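Local coordinates for protein probable sugar kinase (Clostridium perfringens, PDB 3KZH) that is a probable carbohydrate kinase of the pfkB (ribokinase-like) family, likely phosphorylating a sugar or related substrate, and holds beta-D-glucopyranose in this crystal, at residues Ile48-Ala53 with Glu292-Asp297; Ser95-Leu100 with Lys117-Met122; Leu100-Leu103 with Met109-Ala112; Gly256-Ala261 with Asn285-His290. All coordinates share one frame; numbering follows the deposited sequence.

How the contacts relate
From the N terminus, helix 44-54 comes first, and its partner in contact 1 lies far down the chain at 292-297, so this pairing closes a long loop that holds all the others. Inside it, contacts 2 and 3 start from one strand, 98-103, sharing Leu100: contact 3 closes the hairpin with strand 109-115, and contact 2 ties the residues just before the first strand to the turn after the second, around the hairpin. Both also reach the second subunit. Contact 4 follows in series, joining helix 255-268 to the end of helix 273-288. Its centre is about 8 Å from that of contact 1, and the two touch, while contacts 2 and 3, which touch each other, lie well away from both.

Contact 1 (Ile48-Ala53 with Glu292-Asp297); sequences IAENMA and ETIHPD
Glu50 swings CG to the far side of CB from its backbone N (chi1 -164°) and runs on extended, while Ile294 keeps CG1 beside its own N (chi1 -74°); these two turns bring a carboxylate and a branched aliphatic chain together. In this ribokinase-like fold the contact joins helix 44-54 to the irregular segment 292-297, which leads from helix 273-288 to helix 300-308. Ile294 carries nearly all of the loop's share. Its two branches divide the carboxylate between them: CD1 lies 3.2 Å from Glu50 OE1, and CG2 lies 3.6 Å from Glu50 OE2. Carbon CD of Glu50 sits between the branches, 3.8 Å from Ile294 CD1. This is van der Waals packing, and no hydrogen bond crosses between the segments. The charge is met by arginines of the same helix, OE1 forming a salt bridge with Arg46 and OE2 one with Arg54, which probably keeps the buried glutamate ionised and fixes the plane of its carboxylate. One residue on, the amide end of Asn51 lies against CG1 of Ile294, so the isoleucine fits between two consecutive side chains of the helix; the CA atoms of Asn51 and Ile294 are 7.4 Å apart. Ile294 also touches Arg46, Asn47 and Arg54, and Arg54 bonds the carbonyl of Pro296, a second tie between helix and loop. Beyond Ile294 the loop braces itself: the backbone N of Asp297 donates to ND1 of His295 at 3.2 Å, close to the imidazole plane, with an N-H...N angle of 163°.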
# COMPACT_ATOMS: atom_id res chain seq x y z
N ILE A 48 0.10 -19.70 1.17
CA ILE A 48 -0.55 -21.02 1.02
C ILE A 48 -1.98 -20.84 0.50
O ILE A 48 -2.34 -21.41 -0.53
CB ILE A 48 -0.55 -21.87 2.35
CG1 ILE A 48 0.89 -22.25 2.73
CG2 ILE A 48 -1.38 -23.14 2.20
CD1 ILE A 48 1.06 -22.87 4.12
N ALA A 49 -2.74 -19.98 1.19
CA ALA A 49 -4.12 -19.65 0.84
C ALA A 49 -4.27 -19.10 -0.58
O ALA A 49 -5.22 -19.47 -1.27
CB ALA A 49 -4.68 -18.66 1.84
N GLU A 50 -3.31 -18.28 -1.02
CA GLU A 50 -3.32 -17.72 -2.39
C GLU A 50 -3.13 -18.83 -3.42
O GLU A 50 -3.96 -18.97 -4.33
CB GLU A 50 -2.26 -16.61 -2.61
CG GLU A 50 -2.57 -15.80 -3.89
CD GLU A 50 -1.49 -14.83 -4.38
OE1 GLU A 50 -0.77 -14.22 -3.57
OE2 GLU A 50 -1.40 -14.64 -5.61
N ASN A 51 -2.10 -19.66 -3.22
CA ASN A 51 -1.78 -20.80 -4.11
C ASN A 51 -2.95 -21.79 -4.25
O ASN A 51 -3.19 -22.34 -5.32
CB ASN A 51 -0.55 -21.57 -3.60
CG ASN A 51 0.75 -20.80 -3.74
OD1 ASN A 51 1.35 -20.37 -2.74
ND2 ASN A 51 1.23 -20.68 -4.96
N MSE A 52 -3.70 -21.95 -3.15
CA MSE A 52 -4.88 -22.84 -3.04
C MSE A 52 -6.07 -22.30 -3.85
O MSE A 52 -6.68 -23.03 -4.63
CB MSE A 52 -5.30 -23.00 -1.57
CG MSE A 52 -4.71 -24.19 -0.86
SE MSE A 52 -5.39 -24.49 0.91
CE MSE A 52 -4.03 -25.76 1.52
N ALA A 53 -6.37 -21.02 -3.66
CA ALA A 53 -7.46 -20.34 -4.35
C ALA A 53 -7.16 -20.25 -5.85
O ALA A 53 -8.07 -20.37 -6.68
CB ALA A 53 -7.65 -18.95 -3.76
N GLU A 292 9.73 -14.34 -7.96
CA GLU A 292 8.75 -13.98 -6.96
C GLU A 292 8.26 -15.21 -6.19
O GLU A 292 8.37 -16.35 -6.67
CB GLU A 292 7.56 -13.24 -7.59
CG GLU A 292 7.90 -11.89 -8.25
CD GLU A 292 8.48 -10.86 -7.28
OE1 GLU A 292 7.86 -10.59 -6.24
OE2 GLU A 292 9.57 -10.32 -7.57
N THR A 293 7.73 -14.96 -4.99
CA THR A 293 7.22 -15.99 -4.09
C THR A 293 6.00 -16.74 -4.62
O THR A 293 5.70 -17.84 -4.15
CB THR A 293 6.89 -15.38 -2.70
OG1 THR A 293 6.11 -14.19 -2.87
CG2 THR A 293 8.17 -15.05 -1.95
N ILE A 294 5.26 -16.12 -5.53
CA ILE A 294 4.07 -16.71 -6.18
C ILE A 294 4.16 -16.36 -7.67
O ILE A 294 4.40 -15.21 -8.02
CB ILE A 294 2.71 -16.15 -5.59
CG1 ILE A 294 2.45 -16.74 -4.20
CG2 ILE A 294 1.51 -16.56 -6.46
CD1 ILE A 294 2.04 -15.72 -3.18
N HIS A 295 3.98 -17.37 -8.53
CA HIS A 295 4.01 -17.17 -9.98
C HIS A 295 2.69 -16.49 -10.37
O HIS A 295 1.61 -17.03 -10.11
CB HIS A 295 4.17 -18.49 -10.73
CG HIS A 295 4.62 -18.33 -12.15
ND1 HIS A 295 3.99 -17.50 -13.05
CD2 HIS A 295 5.65 -18.89 -12.82
CE1 HIS A 295 4.61 -17.55 -14.21
NE2 HIS A 295 5.63 -18.39 -14.10
N PRO A 296 2.76 -15.29 -11.00
CA PRO A 296 1.60 -14.51 -11.44
C PRO A 296 0.60 -15.23 -12.34
O PRO A 296 -0.59 -14.94 -12.29
CB PRO A 296 2.24 -13.34 -12.19
CG PRO A 296 3.53 -13.16 -11.49
CD PRO A 296 4.00 -14.57 -11.37
N ASP A 297 1.09 -16.18 -13.14
CA ASP A 297 0.23 -16.90 -14.07
C ASP A 297 -0.31 -18.22 -13.57
O ASP A 297 -1.13 -18.84 -14.26
CB ASP A 297 0.93 -17.13 -15.41
CG ASP A 297 1.34 -15.84 -16.08
OD1 ASP A 297 0.68 -14.79 -15.85
OD2 ASP A 297 2.33 -15.87 -16.84

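Contact 2 (Ser95-Leu100 with Lys117-Met122); sequences STPTYL and KSIGAM
Ser118 reaches across to Ser95 and Pro97 from the first residue of the 3-10 turn 118-120. Its CB packs 4.2 Å from CD of Pro97, and also lies 3.2 Å from the carbonyl O of Ser95. At the tip, OG sits beside the backbone N of its own residue (chi1 -68°) and donates to that same Ser95 O at 2.7 Å, tilted a little from the carbonyl plane. Water 1 doubles the link: it donates to Ser95 O and accepts from the backbone N of Ser118, 2.9 Å to each. Ser95 O is therefore gripped by two donors, and the hydroxyl and N-H of one serine both serve it, one directly and one through the water. The hydroxyl of Ser95 bonds the carboxylate of Asp115, just before the second segment. Next to this polar pair, CG1 of Ile119 packs 3.7 Å from CG of Pro97, a small apolar patch that also takes in Ala14. Residues His36 and Val37 of the second subunit pack on Ser95 and Thr98. The arrangement closes the base of a beta hairpin, where the small sheet that serves as the lid in pfkB-family kinases passes back towards the larger alpha/beta part.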
# COMPACT_ATOMS: atom_id res chain seq x y z
N SER A 95 -2.62 -2.20 13.53
CA SER A 95 -1.89 -2.21 12.27
C SER A 95 -1.77 -3.60 11.68
O SER A 95 -1.55 -4.57 12.40
CB SER A 95 -0.50 -1.62 12.45
OG SER A 95 0.27 -2.40 13.35
N THR A 96 -1.94 -3.68 10.35
CA THR A 96 -1.78 -4.94 9.61
C THR A 96 -0.27 -5.17 9.60
O THR A 96 0.48 -4.22 9.37
CB THR A 96 -2.28 -4.78 8.15
OG1 THR A 96 -3.66 -4.41 8.16
CG2 THR A 96 -2.14 -6.09 7.36
N PRO A 97 0.20 -6.40 9.94
CA PRO A 97 1.63 -6.71 9.95
C PRO A 97 2.35 -6.23 8.69
O PRO A 97 1.93 -6.51 7.57
CB PRO A 97 1.64 -8.23 10.08
CG PRO A 97 0.50 -8.45 10.98
CD PRO A 97 -0.57 -7.55 10.44
N THR A 98 3.33 -5.36 8.91
CA THR A 98 4.10 -4.75 7.83
C THR A 98 5.58 -4.73 8.13
O THR A 98 6.00 -4.52 9.27
CB THR A 98 3.60 -3.29 7.58
OG1 THR A 98 2.19 -3.30 7.36
CG2 THR A 98 4.29 -2.65 6.35
N TYR A 99 6.37 -4.97 7.09
CA TYR A 99 7.82 -4.94 7.20
C TYR A 99 8.34 -3.92 6.18
O TYR A 99 8.27 -4.16 4.97
CB TYR A 99 8.42 -6.33 6.98
CG TYR A 99 9.92 -6.39 7.13
CD1 TYR A 99 10.53 -6.22 8.40
CD2 TYR A 99 10.76 -6.62 6.02
CE1 TYR A 99 11.95 -6.26 8.54
CE2 TYR A 99 12.17 -6.66 6.15
CZ TYR A 99 12.75 -6.49 7.41
OH TYR A 99 14.12 -6.53 7.53
N LEU A 100 8.79 -2.78 6.69
CA LEU A 100 9.34 -1.70 5.87
C LEU A 100 10.86 -1.76 5.91
O LEU A 100 11.45 -1.58 6.97
CB LEU A 100 8.81 -0.35 6.39
CG LEU A 100 9.35 0.99 5.87
CD1 LEU A 100 9.18 1.12 4.35
CD2 LEU A 100 8.61 2.11 6.58
N LYS A 117 3.40 -6.40 15.43
CA LYS A 117 2.63 -6.36 16.67
C LYS A 117 1.36 -7.22 16.69
O LYS A 117 1.22 -8.08 17.56
CB LYS A 117 2.29 -4.89 16.97
CG LYS A 117 1.59 -4.62 18.30
CD LYS A 117 0.37 -3.75 18.06
CE LYS A 117 -0.09 -3.07 19.34
NZ LYS A 117 0.86 -2.00 19.75
N SER A 118 0.49 -7.00 15.71
CA SER A 118 -0.79 -7.69 15.59
C SER A 118 -0.84 -9.21 15.50
O SER A 118 -1.87 -9.81 15.81
CB SER A 118 -1.58 -7.07 14.45
OG SER A 118 -1.96 -5.75 14.78
N ILE A 119 0.28 -9.85 15.13
CA ILE A 119 0.37 -11.31 15.01
C ILE A 119 0.09 -12.02 16.35
O ILE A 119 -0.61 -13.05 16.37
CB ILE A 119 1.76 -11.75 14.42
CG1 ILE A 119 1.87 -11.26 12.97
CG2 ILE A 119 1.94 -13.28 14.44
CD1 ILE A 119 3.22 -11.44 12.32
N GLY A 120 0.57 -11.44 17.44
CA GLY A 120 0.36 -12.01 18.76
C GLY A 120 -0.92 -11.60 19.47
O GLY A 120 -1.15 -12.03 20.61
N ALA A 121 -1.78 -10.83 18.80
CA ALA A 121 -3.05 -10.36 19.37
C ALA A 121 -4.23 -11.34 19.26
O ALA A 121 -5.36 -11.01 19.63
CB ALA A 121 -3.41 -9.00 18.79
N MSE A 122 -3.95 -12.56 18.78
CA MSE A 122 -4.95 -13.63 18.64
C MSE A 122 -5.22 -14.21 20.04
O MSE A 122 -4.29 -14.57 20.78
CB MSE A 122 -4.45 -14.74 17.70
CG MSE A 122 -5.41 -15.93 17.50
SE MSE A 122 -7.04 -15.38 16.62
CE MSE A 122 -8.24 -16.30 17.63
O HOH W 1 1.06 -5.49 13.25

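Contact 3 (Leu100-Leu103 with Met109-Ala112); sequences LAIL and MVSA
Leu103 and Met109, a selenomethionine, form the apolar centre with Ala101 and Ala112. CD1 of Leu103 lies 3.9 Å from CB of Met109, the two side chains crossing at about a right angle, and on the same face CB of Ala101 meets CB of Ala112 at 4.0 Å. Away from this face, CG2 of Ile102 approaches CG2 of Val110 at 4.2 Å; chi1 of -76° in Val110 sets its CG2 between its own backbone N and carbonyl carbon, against the carbonyl O of Ile102. Outward from these carbons runs the antiparallel backbone of a hairpin. Ile102 N donates to Ser111 O at 2.9 Å, with an N-H...O angle of 168°. Ile102 O receives Val110 N at 3.2 Å, with only a weak bond from Ser111 N at 3.5 Å. Two residues thus face one, a classic beta bulge, and the register slips by one before Leu103 pairs with Met109. At the other end, CA of Ala112 lies 3.2 Å from Leu100 O, a bent CA-H...O contact. The polar edge ends at Ser111, whose OG bonds the hydroxyl of Tyr27 of the second subunit. Strand 98-103 lies between strands 16-23 and 109-115: Ala101 and Leu103 pack on Phe20, while Ile102 and Ser111 lie against Ser111 of the second subunit.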
# COMPACT_ATOMS: atom_id res chain seq x y z
N LEU A 100 8.79 -2.78 6.69
CA LEU A 100 9.34 -1.70 5.87
C LEU A 100 10.86 -1.76 5.91
O LEU A 100 11.45 -1.58 6.97
CB LEU A 100 8.81 -0.35 6.39
CG LEU A 100 9.35 0.99 5.87
CD1 LEU A 100 9.18 1.12 4.35
CD2 LEU A 100 8.61 2.11 6.58
N ALA A 101 11.49 -2.01 4.77
CA ALA A 101 12.95 -2.09 4.70
C ALA A 101 13.58 -1.32 3.56
O ALA A 101 13.08 -1.33 2.44
CB ALA A 101 13.41 -3.53 4.64
N ILE A 102 14.70 -0.68 3.87
CA ILE A 102 15.46 0.09 2.88
C ILE A 102 16.78 -0.65 2.61
O ILE A 102 17.53 -0.95 3.53
CB ILE A 102 15.67 1.57 3.33
CG1 ILE A 102 14.33 2.31 3.22
CG2 ILE A 102 16.75 2.27 2.49
CD1 ILE A 102 14.27 3.65 3.86
N LEU A 103 16.99 -0.99 1.34
CA LEU A 103 18.19 -1.68 0.89
C LEU A 103 19.13 -0.73 0.15
O LEU A 103 18.68 0.26 -0.44
CB LEU A 103 17.84 -2.86 -0.05
CG LEU A 103 16.82 -3.96 0.26
CD1 LEU A 103 16.92 -4.47 1.68
CD2 LEU A 103 15.41 -3.45 0.00
N MSE A 109 20.33 -4.81 3.57
CA MSE A 109 19.46 -4.02 4.45
C MSE A 109 20.32 -3.12 5.34
O MSE A 109 21.22 -3.58 6.05
CB MSE A 109 18.47 -4.92 5.22
CG MSE A 109 18.73 -5.19 6.71
SE MSE A 109 17.94 -3.84 7.86
CE MSE A 109 17.01 -5.21 8.91
N VAL A 110 20.07 -1.83 5.20
CA VAL A 110 20.78 -0.81 5.95
C VAL A 110 19.84 -0.12 6.93
O VAL A 110 20.29 0.68 7.76
CB VAL A 110 21.40 0.25 5.00
CG1 VAL A 110 22.64 -0.30 4.34
CG2 VAL A 110 20.39 0.68 3.93
N SER A 111 18.55 -0.44 6.83
CA SER A 111 17.51 0.13 7.69
C SER A 111 16.18 -0.63 7.55
O SER A 111 15.87 -1.11 6.45
CB SER A 111 17.29 1.60 7.30
OG SER A 111 16.54 2.31 8.26
N ALA A 112 15.42 -0.72 8.65
CA ALA A 112 14.11 -1.41 8.68
C ALA A 112 13.24 -1.16 9.90
O ALA A 112 13.73 -0.90 11.00
CB ALA A 112 14.27 -2.91 8.48

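Contact 4 (Gly256-Ala261 with Asn285-His290); sequences GDSFVA and NITISH
The GAGD signature of pfkB kinases opens helix 255-268, and just past it Ser258 turns to Thr287 on the last turns of helix 273-288. The contact is little more than one hydrogen bond: Ser258 OG and Thr287 OG1 are 2.8 Å apart, and either hydroxyl could be the donor. Each oxygen lies beside the backbone N of its own residue (chi1 -67° in Ser258, -56° in Thr287), and both CB atoms point at the other helix, so the hydroxyls meet tip to tip in the gap. CB of Ser258 is 3.6 Å from Thr287 OG1, and CG2 of Thr287 is 3.8 Å from Ser258 OG, so the methyl flanks the bond. Both groups are buried and have further partners one turn back: Thr287 OG1 bonds the carbonyl of Met283, and Ser258 OG has a weak bond to that of Gly254. In the ribokinase-like fold this places a polar link behind the sugar site, since Gly256, two residues before Ser258, touches the bound beta-D-glucopyranose, and the side chain of Ser258 is about 9 Å from the sugar. Asp257 of the signature bonds Asn47 of helix 44-54 through OD2, and Asn51 of that helix packs on Ser258. At the end of helix 273-288, Ser289 folds back so that its OG donates to the carbonyl O of Ile286 at 2.9 Å.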
# COMPACT_ATOMS: atom_id res chain seq x y z
N GLY A 256 7.79 -24.29 -0.71
CA GLY A 256 7.17 -25.21 0.23
C GLY A 256 5.75 -24.80 0.57
O GLY A 256 4.93 -25.64 0.96
N ASP A 257 5.45 -23.51 0.39
CA ASP A 257 4.13 -22.93 0.63
C ASP A 257 3.16 -23.49 -0.43
O ASP A 257 2.04 -23.87 -0.12
CB ASP A 257 4.14 -21.40 0.49
CG ASP A 257 5.07 -20.70 1.48
OD1 ASP A 257 5.53 -21.31 2.47
OD2 ASP A 257 5.34 -19.50 1.24
N SER A 258 3.64 -23.49 -1.67
CA SER A 258 2.91 -23.99 -2.83
C SER A 258 2.72 -25.49 -2.74
O SER A 258 1.71 -26.00 -3.25
CB SER A 258 3.67 -23.67 -4.10
OG SER A 258 3.68 -22.29 -4.33
N PHE A 259 3.67 -26.19 -2.11
CA PHE A 259 3.57 -27.65 -1.93
C PHE A 259 2.43 -27.97 -0.98
O PHE A 259 1.68 -28.90 -1.25
CB PHE A 259 4.88 -28.29 -1.41
CG PHE A 259 4.85 -29.81 -1.42
CD1 PHE A 259 5.17 -30.52 -2.58
CD2 PHE A 259 4.43 -30.54 -0.28
CE1 PHE A 259 5.04 -31.94 -2.63
CE2 PHE A 259 4.30 -31.95 -0.32
CZ PHE A 259 4.61 -32.65 -1.49
N VAL A 260 2.31 -27.21 0.11
CA VAL A 260 1.26 -27.40 1.13
C VAL A 260 -0.11 -27.18 0.49
O VAL A 260 -1.07 -27.91 0.77
CB VAL A 260 1.46 -26.45 2.37
CG1 VAL A 260 0.30 -26.58 3.37
CG2 VAL A 260 2.75 -26.80 3.09
N ALA A 261 -0.16 -26.19 -0.40
CA ALA A 261 -1.37 -25.86 -1.14
C ALA A 261 -1.82 -26.99 -2.06
O ALA A 261 -3.01 -27.26 -2.18
CB ALA A 261 -1.17 -24.59 -1.90
N ASN A 285 7.50 -26.61 -8.13
CA ASN A 285 8.43 -26.42 -9.24
C ASN A 285 8.19 -25.11 -9.99
O ASN A 285 9.14 -24.48 -10.42
CB ASN A 285 8.39 -27.59 -10.24
CG ASN A 285 8.99 -28.88 -9.70
OD1 ASN A 285 9.84 -28.89 -8.79
ND2 ASN A 285 8.56 -30.00 -10.28
N ILE A 286 6.92 -24.74 -10.17
CA ILE A 286 6.53 -23.50 -10.86
C ILE A 286 6.96 -22.28 -10.06
O ILE A 286 7.49 -21.32 -10.61
CB ILE A 286 4.98 -23.45 -11.12
CG1 ILE A 286 4.56 -24.55 -12.09
CG2 ILE A 286 4.59 -22.13 -11.76
CD1 ILE A 286 3.06 -24.72 -12.25
N THR A 287 6.76 -22.35 -8.75
CA THR A 287 7.11 -21.26 -7.83
C THR A 287 8.63 -21.12 -7.68
O THR A 287 9.15 -20.01 -7.54
CB THR A 287 6.43 -21.48 -6.46
OG1 THR A 287 5.03 -21.62 -6.66
CG2 THR A 287 6.65 -20.33 -5.54
N ILE A 288 9.33 -22.25 -7.78
CA ILE A 288 10.79 -22.30 -7.67
C ILE A 288 11.50 -21.73 -8.92
O ILE A 288 12.61 -21.23 -8.82
CB ILE A 288 11.26 -23.76 -7.30
CG1 ILE A 288 12.20 -23.73 -6.11
CG2 ILE A 288 11.85 -24.51 -8.49
CD1 ILE A 288 12.42 -25.09 -5.45
N SER A 289 10.81 -21.78 -10.06
CA SER A 289 11.33 -21.29 -11.34
C SER A 289 11.11 -19.80 -11.58
O SER A 289 11.47 -19.28 -12.64
CB SER A 289 10.71 -22.08 -12.50
OG SER A 289 9.39 -21.64 -12.80
N HIS A 290 10.46 -19.12 -10.63
CA HIS A 290 10.17 -17.69 -10.72
C HIS A 290 10.89 -16.97 -9.59
O HIS A 290 11.12 -17.56 -8.53
CB HIS A 290 8.66 -17.45 -10.63
CG HIS A 290 8.21 -16.15 -11.24
ND1 HIS A 290 8.25 -14.95 -10.55
CD2 HIS A 290 7.73 -15.87 -12.47
CE1 HIS A 290 7.81 -13.99 -11.34
NE2 HIS A 290 7.49 -14.52 -12.51